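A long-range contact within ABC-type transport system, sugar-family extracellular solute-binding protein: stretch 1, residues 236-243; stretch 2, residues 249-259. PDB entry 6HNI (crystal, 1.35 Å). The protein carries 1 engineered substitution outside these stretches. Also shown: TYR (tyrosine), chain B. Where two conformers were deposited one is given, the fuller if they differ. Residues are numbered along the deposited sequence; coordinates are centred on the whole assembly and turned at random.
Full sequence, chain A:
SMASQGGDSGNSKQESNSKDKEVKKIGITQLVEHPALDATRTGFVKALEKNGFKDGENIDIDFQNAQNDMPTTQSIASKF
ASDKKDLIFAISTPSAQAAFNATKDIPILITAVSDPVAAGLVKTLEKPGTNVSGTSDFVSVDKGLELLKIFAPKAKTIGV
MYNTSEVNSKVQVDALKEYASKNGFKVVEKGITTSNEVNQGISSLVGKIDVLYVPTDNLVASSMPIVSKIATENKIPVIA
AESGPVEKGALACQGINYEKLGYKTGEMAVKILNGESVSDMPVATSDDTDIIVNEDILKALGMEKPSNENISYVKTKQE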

# COMPACT_ATOMS: atom_id res chain seq x y z
N ILE A 236 -21.01 -10.29 -1.97
CA ILE A 236 -20.57 -9.03 -1.34
C ILE A 236 -19.55 -8.37 -2.26
O ILE A 236 -18.48 -8.95 -2.48
CB ILE A 236 -19.92 -9.27 0.06
CG1 ILE A 236 -20.89 -10.00 1.03
CG2 ILE A 236 -19.49 -7.95 0.72
CD1 ILE A 236 -20.23 -10.42 2.33
N PRO A 237 -19.87 -7.16 -2.79
CA PRO A 237 -18.84 -6.39 -3.55
C PRO A 237 -17.73 -5.95 -2.62
O PRO A 237 -17.96 -5.49 -1.49
CB PRO A 237 -19.61 -5.20 -4.11
CG PRO A 237 -21.06 -5.42 -3.80
CD PRO A 237 -21.17 -6.45 -2.73
N VAL A 238 -16.51 -6.09 -3.11
CA VAL A 238 -15.32 -5.62 -2.40
C VAL A 238 -14.62 -4.45 -3.18
O VAL A 238 -14.24 -4.65 -4.32
CB VAL A 238 -14.32 -6.78 -2.24
CG1 VAL A 238 -13.13 -6.32 -1.47
CG2 VAL A 238 -14.98 -7.96 -1.52
N ILE A 239 -14.60 -3.32 -2.54
CA ILE A 239 -13.89 -2.13 -3.08
C ILE A 239 -12.58 -2.08 -2.34
O ILE A 239 -12.51 -1.96 -1.13
CB ILE A 239 -14.70 -0.85 -2.83
CG1 ILE A 239 -16.07 -0.90 -3.51
CG2 ILE A 239 -13.90 0.36 -3.27
CD1 ILE A 239 -16.08 -1.27 -4.95
N ALA A 240 -11.48 -2.03 -3.12
CA ALA A 240 -10.16 -1.87 -2.53
C ALA A 240 -9.62 -0.48 -2.78
O ALA A 240 -10.01 0.18 -3.76
CB ALA A 240 -9.19 -2.89 -3.10
N ALA A 241 -8.68 -0.07 -1.94
CA ALA A 241 -8.02 1.24 -2.08
C ALA A 241 -7.11 1.36 -3.30
O ALA A 241 -6.90 2.48 -3.75
CB ALA A 241 -7.24 1.55 -0.84
N GLU A 242 -6.63 0.25 -3.82
CA GLU A 242 -5.72 0.24 -4.98
C GLU A 242 -5.85 -1.02 -5.77
O GLU A 242 -6.65 -1.90 -5.38
CB GLU A 242 -4.28 0.53 -4.55
CG GLU A 242 -3.65 -0.45 -3.58
CD GLU A 242 -2.88 -1.60 -4.21
OE1 GLU A 242 -2.56 -1.54 -5.44
OE2 GLU A 242 -2.56 -2.58 -3.47
N SER A 243 -5.20 -1.12 -6.91
CA SER A 243 -5.51 -2.13 -7.89
C SER A 243 -4.94 -3.52 -7.60
O SER A 243 -5.42 -4.48 -8.17
CB SER A 243 -5.15 -1.69 -9.28
OG SER A 243 -3.75 -1.61 -9.50
N TYR B . 0.00 1.52 2.65
CA TYR B . 0.69 0.33 3.17
C TYR B . 1.68 0.74 4.25
O TYR B . 2.45 -0.10 4.68
CB TYR B . 1.26 -0.57 2.06
CG TYR B . 0.19 -1.18 1.20
CD1 TYR B . -0.70 -2.14 1.76
CD2 TYR B . -0.04 -0.82 -0.09
CE1 TYR B . -1.73 -2.64 1.02
CE2 TYR B . -1.08 -1.31 -0.85
CZ TYR B . -1.96 -2.26 -0.28
OH TYR B . -3.01 -2.76 -1.02
OXT TYR B . 1.63 1.86 4.72
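Stretch 2, residues 249-259: GALACQGINYE

Two parallel strands can be joined by direct hydrogen bonds at one end and by water at the other, and this pair illustrates the principle well. The strand that begins at A252 runs beside strand 238-240 in nearly the same direction, with an angle of 19° between them (signed crossing angle -19°) and a closest axial approach of 4.9 Å. Only a single bridge, I239 with A252, ties the backbones together, at a CA-CA distance of 5.1 Å. A252 is fully extended (phi/psi -159/160), and its O accepts a hydrogen bond from A240 N at 2.9 Å. I239 CA also lies 3.3 Å from A252 O in a CA-H...O contact. The other half of the bridge is weak: A252 N reaches V238 O at 3.4 Å, and the same carbonyl accepts a shorter bond from L251 N at 2.9 Å; L251, at -77/-50, makes the turn that brings both amides to one carbonyl.

Beyond the bridge no direct backbone hydrogen bond joins the two stretches, and water takes over. Water 1 donates to A240 O (2.6 Å) and accepts from Q254 N (2.8 Å), spanning the 4.4 Å between A240 O and Q254 N. Water 2 likewise links A241 O and I256 N, each at 2.9 Å from the water.

Apolar side chains fill in around the bridge: A250 CB lies 3.9 Å from V238 CG1 and 4.2 Å from A240 CB, and L251 CD2 rests 4.0 Å from P237 CB. C253 points toward stretch 1, its CB 3.1 Å from A240 O and its SG 3.4 Å from S243 CA. At G255 a side chain is excluded, since an ideal CB would sit 2.7 Å from A241 O. Farther on, Y258 CE1 meets E242 CG at 3.6 Å, beside the bound tyrosine, whose OH donates a very short 2.5 Å hydrogen bond to E242 OE2.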

# COMPACT_ATOMS: atom_id res chain seq x y z
N GLY A 249 -8.72 -10.37 -6.95
CA GLY A 249 -10.09 -10.74 -6.81
C GLY A 249 -11.04 -9.80 -6.09
O GLY A 249 -12.19 -10.15 -5.92
N ALA A 250 -10.63 -8.62 -5.67
CA ALA A 250 -11.58 -7.57 -5.32
C ALA A 250 -12.33 -7.12 -6.59
O ALA A 250 -11.87 -7.30 -7.71
CB ALA A 250 -10.88 -6.38 -4.66
N LEU A 251 -13.46 -6.43 -6.41
CA LEU A 251 -14.23 -5.98 -7.55
C LEU A 251 -13.64 -4.76 -8.25
O LEU A 251 -13.53 -4.74 -9.48
CB LEU A 251 -15.67 -5.66 -7.18
CG LEU A 251 -16.57 -5.07 -8.24
CD1 LEU A 251 -16.71 -6.02 -9.40
CD2 LEU A 251 -17.94 -4.71 -7.66
N ALA A 252 -13.32 -3.73 -7.47
CA ALA A 252 -12.96 -2.44 -8.08
C ALA A 252 -12.17 -1.56 -7.16
O ALA A 252 -12.18 -1.73 -5.93
CB ALA A 252 -14.19 -1.70 -8.52
N CYS A 253 -11.46 -0.59 -7.77
CA CYS A 253 -10.74 0.44 -7.05
C CYS A 253 -10.67 1.72 -7.88
O CYS A 253 -10.92 1.69 -9.09
CB CYS A 253 -9.32 -0.03 -6.74
SG CYS A 253 -8.25 -0.06 -8.20
N GLN A 254 -10.33 2.82 -7.21
CA GLN A 254 -10.01 4.06 -7.88
C GLN A 254 -8.75 4.55 -7.13
O GLN A 254 -8.82 5.26 -6.12
CB GLN A 254 -11.14 5.09 -7.79
CG GLN A 254 -10.82 6.38 -8.53
CD GLN A 254 -12.00 7.32 -8.60
OE1 GLN A 254 -12.95 7.27 -7.75
NE2 GLN A 254 -11.98 8.13 -9.58
N GLY A 255 -7.60 4.07 -7.62
CA GLY A 255 -6.36 4.20 -6.89
C GLY A 255 -5.16 4.65 -7.70
O GLY A 255 -5.28 4.82 -8.90
N ILE A 256 -4.07 4.82 -6.98
CA ILE A 256 -2.83 5.37 -7.57
C ILE A 256 -2.02 4.28 -8.23
O ILE A 256 -2.23 3.07 -8.08
CB ILE A 256 -1.99 6.08 -6.51
CG1 ILE A 256 -1.40 5.07 -5.51
CG2 ILE A 256 -2.77 7.23 -5.89
CD1 ILE A 256 -0.28 5.58 -4.66
N ASN A 257 -1.02 4.74 -9.00
CA ASN A 257 -0.11 3.82 -9.73
C ASN A 257 1.16 3.66 -8.93
O ASN A 257 2.00 4.60 -8.82
CB ASN A 257 0.17 4.43 -11.13
CG ASN A 257 1.04 3.56 -12.01
OD1 ASN A 257 1.99 2.95 -11.55
ND2 ASN A 257 0.74 3.55 -13.33
N TYR A 258 1.35 2.46 -8.40
CA TYR A 258 2.47 2.23 -7.49
C TYR A 258 3.84 2.14 -8.21
O TYR A 258 4.86 2.53 -7.62
CB TYR A 258 2.22 0.97 -6.66
CG TYR A 258 1.38 1.26 -5.41
CD1 TYR A 258 -0.02 1.36 -5.50
CD2 TYR A 258 1.95 1.41 -4.19
CE1 TYR A 258 -0.76 1.62 -4.38
CE2 TYR A 258 1.17 1.62 -3.03
CZ TYR A 258 -0.19 1.75 -3.18
OH TYR A 258 -0.99 1.95 -2.05
N GLU A 259 3.84 1.68 -9.45
CA GLU A 259 5.12 1.71 -10.22
C GLU A 259 5.55 3.15 -10.36
O GLU A 259 6.77 3.46 -10.20
CB GLU A 259 4.96 1.02 -11.55
CG GLU A 259 6.35 0.94 -12.22
CD GLU A 259 6.43 0.12 -13.50
OE1 GLU A 259 5.59 -0.79 -13.75
OE2 GLU A 259 7.40 0.36 -14.26
O HOH W 1 -10.58 2.68 -4.40
O HOH W 2 -4.63 4.17 -4.25
O HOH W 3 -8.64 4.48 -3.49
O HOH W 4 -4.54 1.52 -7.85
O HOH W 5 -2.60 0.70 -10.52